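Local coordinates for protein xylulokinase (Brucella ovis, PDB 5VM1) that probably phosphorylates D-xylulose at the expense of ATP, giving D-xylulose 5-phosphate and ADP, as an FGGY-family carbohydrate kinase, at residues G299-Y311 and T371-N385. Sequence-based numbering, arbitrary orientation.
Sequences GVILSAASALEWY and TQAVLEGVAFAIRDN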
loop_
_atom_site.group_PDB
_atom_site.type_symbol
_atom_site.label_atom_id
_atom_site.label_comp_id
_atom_site.label_asym_id
_atom_site.label_seq_id
_atom_site.Cartn_x
_atom_site.Cartn_y
_atom_site.Cartn_z
ATOM N N GLY A 299 1.310 -0.526 -9.501
ATOM C CA GLY A 299 0.163 -0.855 -10.324
ATOM C C GLY A 299 -0.928 -1.396 -9.425
ATOM O O GLY A 299 -0.674 -2.240 -8.564
ATOM N N VAL A 300 -2.137 -0.866 -9.596
ATOM C CA VAL A 300 -3.271 -1.216 -8.742
ATOM C C VAL A 300 -4.335 -1.923 -9.570
ATOM O O VAL A 300 -4.862 -1.351 -10.527
ATOM C CB VAL A 300 -3.884 0.002 -8.044
ATOM C CG1 VAL A 300 -5.012 -0.464 -7.150
ATOM C CG2 VAL A 300 -2.844 0.705 -7.261
ATOM N N ILE A 301 -4.683 -3.140 -9.161
ATOM C CA ILE A 301 -5.806 -3.895 -9.697
ATOM C C ILE A 301 -6.945 -3.795 -8.694
ATOM O O ILE A 301 -6.832 -4.294 -7.566
ATOM C CB ILE A 301 -5.417 -5.363 -9.923
ATOM C CG1 ILE A 301 -4.354 -5.459 -11.011
ATOM C CG2 ILE A 301 -6.660 -6.238 -10.208
ATOM C CD1 ILE A 301 -3.527 -6.677 -10.888
ATOM N N LEU A 302 -8.049 -3.148 -9.086
ATOM C CA LEU A 302 -9.065 -2.830 -8.087
ATOM C C LEU A 302 -9.750 -4.077 -7.517
ATOM O O LEU A 302 -10.241 -4.035 -6.382
ATOM C CB LEU A 302 -10.088 -1.857 -8.655
ATOM C CG LEU A 302 -9.527 -0.448 -8.828
ATOM C CD1 LEU A 302 -10.626 0.492 -9.262
ATOM C CD2 LEU A 302 -8.777 0.045 -7.570
ATOM N N SER A 303 -9.807 -5.187 -8.257
ATOM C CA SER A 303 -10.429 -6.391 -7.716
ATOM C C SER A 303 -9.567 -7.584 -8.061
ATOM O O SER A 303 -9.529 -8.025 -9.212
ATOM C CB SER A 303 -11.851 -6.569 -8.232
ATOM O OG SER A 303 -12.678 -5.507 -7.792
ATOM N N ALA A 304 -8.867 -8.096 -7.051
ATOM C CA ALA A 304 -8.037 -9.276 -7.218
ATOM C C ALA A 304 -8.644 -10.376 -6.362
ATOM O O ALA A 304 -9.443 -11.184 -6.868
ATOM C CB ALA A 304 -6.576 -8.990 -6.860
ATOM N N ALA A 305 -8.301 -10.472 -5.073
ATOM C CA ALA A 305 -8.924 -11.477 -4.222
ATOM C C ALA A 305 -10.417 -11.238 -4.073
ATOM O O ALA A 305 -11.192 -12.192 -3.943
ATOM C CB ALA A 305 -8.243 -11.481 -2.850
ATOM N N SER A 306 -10.848 -9.983 -4.139
ATOM C CA SER A 306 -12.272 -9.713 -4.013
ATOM C C SER A 306 -13.047 -10.188 -5.230
ATOM O O SER A 306 -14.250 -10.447 -5.126
ATOM C CB SER A 306 -12.500 -8.222 -3.790
ATOM O OG SER A 306 -12.270 -7.499 -4.979
ATOM N N ALA A 307 -12.377 -10.327 -6.378
ATOM C CA ALA A 307 -13.019 -10.953 -7.525
ATOM C C ALA A 307 -13.325 -12.415 -7.242
ATOM O O ALA A 307 -14.411 -12.889 -7.584
ATOM C CB ALA A 307 -12.145 -10.821 -8.767
ATOM N N LEU A 308 -12.411 -13.137 -6.575
ATOM C CA LEU A 308 -12.707 -14.521 -6.206
ATOM C C LEU A 308 -13.734 -14.597 -5.082
ATOM O O LEU A 308 -14.623 -15.441 -5.120
ATOM C CB LEU A 308 -11.438 -15.259 -5.806
ATOM C CG LEU A 308 -11.668 -16.733 -5.457
ATOM C CD1 LEU A 308 -12.211 -17.542 -6.641
ATOM C CD2 LEU A 308 -10.373 -17.324 -4.900
ATOM N N GLU A 309 -13.644 -13.714 -4.086
ATOM C CA GLU A 309 -14.696 -13.630 -3.077
ATOM C C GLU A 309 -16.047 -13.398 -3.737
ATOM O O GLU A 309 -17.037 -14.051 -3.393
ATOM C CB GLU A 309 -14.393 -12.515 -2.066
ATOM C CG GLU A 309 -13.763 -12.965 -0.765
ATOM C CD GLU A 309 -12.698 -11.976 -0.254
ATOM O OE1 GLU A 309 -12.965 -10.745 -0.269
ATOM O OE2 GLU A 309 -11.595 -12.435 0.148
ATOM N N TRP A 310 -16.109 -12.468 -4.697
ATOM C CA TRP A 310 -17.381 -12.210 -5.358
ATOM C C TRP A 310 -17.945 -13.486 -5.978
ATOM O O TRP A 310 -19.103 -13.848 -5.726
ATOM C CB TRP A 310 -17.241 -11.129 -6.431
ATOM C CG TRP A 310 -18.532 -11.045 -7.239
ATOM C CD1 TRP A 310 -19.687 -10.420 -6.868
ATOM C CD2 TRP A 310 -18.789 -11.631 -8.525
ATOM N NE1 TRP A 310 -20.652 -10.588 -7.836
ATOM C CE2 TRP A 310 -20.132 -11.323 -8.863
ATOM C CE3 TRP A 310 -18.017 -12.383 -9.426
ATOM C CZ2 TRP A 310 -20.728 -11.739 -10.071
ATOM C CZ3 TRP A 310 -18.605 -12.792 -10.629
ATOM C CH2 TRP A 310 -19.954 -12.467 -10.938
ATOM N N TYR A 311 -17.121 -14.213 -6.750
ATOM C CA TYR A 311 -17.598 -15.421 -7.414
ATOM C C TYR A 311 -18.021 -16.492 -6.410
ATOM O O TYR A 311 -19.004 -17.218 -6.639
ATOM C CB TYR A 311 -16.532 -15.945 -8.366
ATOM C CG TYR A 311 -16.894 -17.247 -9.040
ATOM C CD1 TYR A 311 -17.964 -17.330 -9.928
ATOM C CD2 TYR A 311 -16.140 -18.388 -8.819
ATOM C CE1 TYR A 311 -18.281 -18.540 -10.545
ATOM C CE2 TYR A 311 -16.448 -19.580 -9.411
ATOM C CZ TYR A 311 -17.511 -19.663 -10.270
ATOM O OH TYR A 311 -17.782 -20.886 -10.846
ATOM N N THR A 371 -14.166 -20.713 -11.898
ATOM C CA THR A 371 -13.092 -20.437 -10.943
ATOM C C THR A 371 -11.751 -20.249 -11.653
ATOM O O THR A 371 -11.061 -19.242 -11.437
ATOM C CB THR A 371 -12.994 -21.570 -9.918
ATOM O OG1 THR A 371 -14.179 -21.605 -9.128
ATOM C CG2 THR A 371 -11.766 -21.410 -9.000
ATOM N N GLN A 372 -11.384 -21.198 -12.531
ATOM C CA GLN A 372 -10.143 -21.096 -13.299
ATOM C C GLN A 372 -10.069 -19.796 -14.098
ATOM O O GLN A 372 -9.037 -19.117 -14.097
ATOM C CB GLN A 372 -10.025 -22.288 -14.226
ATOM C CG GLN A 372 -8.732 -22.423 -14.952
ATOM C CD GLN A 372 -8.817 -23.565 -15.947
ATOM O OE1 GLN A 372 -9.289 -24.657 -15.618
ATOM N NE2 GLN A 372 -8.407 -23.306 -17.179
ATOM N N ALA A 373 -11.161 -19.416 -14.757
ATOM C CA ALA A 373 -11.137 -18.199 -15.561
ATOM C C ALA A 373 -11.002 -16.954 -14.684
ATOM O O ALA A 373 -10.471 -15.933 -15.141
ATOM C CB ALA A 373 -12.389 -18.128 -16.432
ATOM N N VAL A 374 -11.509 -17.003 -13.447
ATOM C CA VAL A 374 -11.337 -15.878 -12.530
ATOM C C VAL A 374 -9.868 -15.713 -12.164
ATOM O O VAL A 374 -9.342 -14.597 -12.165
ATOM C CB VAL A 374 -12.208 -16.047 -11.263
ATOM C CG1 VAL A 374 -11.865 -14.953 -10.207
ATOM C CG2 VAL A 374 -13.699 -16.046 -11.608
ATOM N N LEU A 375 -9.182 -16.815 -11.852
ATOM C CA LEU A 375 -7.764 -16.725 -11.526
ATOM C C LEU A 375 -6.951 -16.329 -12.751
ATOM O O LEU A 375 -6.066 -15.465 -12.656
ATOM C CB LEU A 375 -7.253 -18.042 -10.932
ATOM C CG LEU A 375 -7.943 -18.646 -9.692
ATOM C CD1 LEU A 375 -7.111 -19.751 -9.054
ATOM C CD2 LEU A 375 -8.318 -17.582 -8.659
ATOM N N GLU A 376 -7.256 -16.923 -13.916
ATOM C CA GLU A 376 -6.566 -16.531 -15.147
ATOM C C GLU A 376 -6.739 -15.046 -15.433
ATOM O O GLU A 376 -5.765 -14.351 -15.762
ATOM C CB GLU A 376 -7.089 -17.340 -16.322
ATOM C CG GLU A 376 -6.581 -18.743 -16.428
ATOM C CD GLU A 376 -7.501 -19.613 -17.286
ATOM O OE1 GLU A 376 -8.491 -19.070 -17.833
ATOM O OE2 GLU A 376 -7.230 -20.833 -17.394
ATOM N N GLY A 377 -7.968 -14.545 -15.285
ATOM C CA GLY A 377 -8.253 -13.153 -15.590
ATOM C C GLY A 377 -7.526 -12.183 -14.674
ATOM O O GLY A 377 -7.036 -11.142 -15.119
ATOM N N VAL A 378 -7.467 -12.488 -13.378
ATOM C CA VAL A 378 -6.701 -11.611 -12.505
ATOM C C VAL A 378 -5.232 -11.690 -12.862
ATOM O O VAL A 378 -4.557 -10.665 -12.935
ATOM C CB VAL A 378 -6.942 -11.941 -11.021
ATOM C CG1 VAL A 378 -5.841 -11.323 -10.162
ATOM C CG2 VAL A 378 -8.265 -11.376 -10.596
ATOM N N ALA A 379 -4.738 -12.890 -13.190
ATOM C CA ALA A 379 -3.362 -13.013 -13.669
ATOM C C ALA A 379 -3.121 -12.119 -14.886
ATOM O O ALA A 379 -2.105 -11.416 -14.952
ATOM C CB ALA A 379 -3.047 -14.466 -14.011
ATOM N N PHE A 380 -4.070 -12.104 -15.838
ATOM C CA PHE A 380 -3.946 -11.253 -17.021
ATOM C C PHE A 380 -3.965 -9.765 -16.672
ATOM O O PHE A 380 -3.213 -8.975 -17.263
ATOM C CB PHE A 380 -5.063 -11.579 -18.015
ATOM C CG PHE A 380 -4.972 -12.942 -18.580
ATOM C CD1 PHE A 380 -3.741 -13.479 -18.863
ATOM C CD2 PHE A 380 -6.108 -13.707 -18.804
ATOM C CE1 PHE A 380 -3.629 -14.754 -19.377
ATOM C CE2 PHE A 380 -6.008 -14.984 -19.307
ATOM C CZ PHE A 380 -4.766 -15.512 -19.591
ATOM N N ALA A 381 -4.776 -9.365 -15.695
ATOM C CA ALA A 381 -4.713 -7.980 -15.222
ATOM C C ALA A 381 -3.337 -7.653 -14.656
ATOM O O ALA A 381 -2.805 -6.569 -14.899
ATOM C CB ALA A 381 -5.784 -7.724 -14.166
ATOM N N ILE A 382 -2.745 -8.573 -13.891
ATOM C CA ILE A 382 -1.372 -8.362 -13.433
ATOM C C ILE A 382 -0.426 -8.215 -14.625
ATOM O O ILE A 382 0.460 -7.364 -14.627
ATOM C CB ILE A 382 -0.931 -9.514 -12.507
ATOM C CG1 ILE A 382 -1.782 -9.548 -11.239
ATOM C CG2 ILE A 382 0.537 -9.354 -12.119
ATOM C CD1 ILE A 382 -1.572 -10.766 -10.436
ATOM N N ARG A 383 -0.609 -9.020 -15.666
ATOM C CA ARG A 383 0.238 -8.878 -16.848
ATOM C C ARG A 383 -0.007 -7.541 -17.545
ATOM O O ARG A 383 0.921 -6.948 -18.108
ATOM C CB ARG A 383 0.048 -10.094 -17.772
ATOM C CG ARG A 383 -0.183 -9.836 -19.200
ATOM C CD ARG A 383 0.938 -10.316 -20.057
ATOM N NE ARG A 383 0.838 -11.693 -20.558
ATOM C CZ ARG A 383 1.261 -12.053 -21.776
ATOM N NH1 ARG A 383 1.179 -13.316 -22.190
ATOM N NH2 ARG A 383 1.748 -11.125 -22.602
ATOM N N ASP A 384 -1.250 -7.060 -17.539
ATOM C CA ASP A 384 -1.493 -5.695 -17.989
ATOM C C ASP A 384 -0.737 -4.684 -17.126
ATOM O O ASP A 384 -0.214 -3.679 -17.634
ATOM C CB ASP A 384 -2.994 -5.383 -18.019
ATOM C CG ASP A 384 -3.624 -5.714 -19.351
ATOM O OD1 ASP A 384 -2.863 -5.870 -20.342
ATOM O OD2 ASP A 384 -4.877 -5.748 -19.438
ATOM N N ASN A 385 -0.665 -4.929 -15.821
ATOM C CA ASN A 385 0.068 -4.015 -14.955
ATOM C C ASN A 385 1.568 -4.047 -15.245
ATOM O O ASN A 385 2.211 -2.992 -15.328
ATOM C CB ASN A 385 -0.234 -4.333 -13.496
ATOM C CG ASN A 385 -1.480 -3.635 -13.030
ATOM O OD1 ASN A 385 -1.451 -2.745 -12.168
ATOM N ND2 ASN A 385 -2.593 -3.986 -13.664
#
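Ile-301, at the end of strand 295-301, next to the outermost strand of its sheet, packs on Ala-381 and Ile-382 of helix 367-390 in the C-terminal domain of this FGGY kinase, a member of the actin-like ATPase clan. Segment 371-385 runs nearly antiparallel to strand 299-301 (157°) and to helix 305-311 (161°), its axis passing 8.7 Å from the strand and 9.8 Å from helix 305-311, so one helix packs against a strand, the turn after it and the next helix. Ile-301 enters the hollow between Ala-381, Ile-382 and Asn-385. With CG1 beside its own backbone N (chi1 -66°), its CD1 lies 3.4 Å from Ile-382 CG1, the two side chains crossing at about a right angle. Farther along, Val-378 fills the dip left by small residues, CG1 lying 4.1 Å from Ala-304 CB and CG2 4.3 Å from Ala-307 CB. Val-374 sits among Ala-307, Leu-308 and Tyr-311, CG2 4.3 Å from Tyr-311 CG. Helix 409-419 also covers helix 367-390, Trp-411 on Val-378 and Ile-415 on Ile-382. Thr-371 OG1 lies near the Tyr-311 ring plane, beside CE2; both hydroxyls bond to Arg-367 O. Near Gly-299, Asn-385 ND2 donates to Ala-381 O at 2.9 Å, from the opposite face of that carbonyl to Asn-385 N.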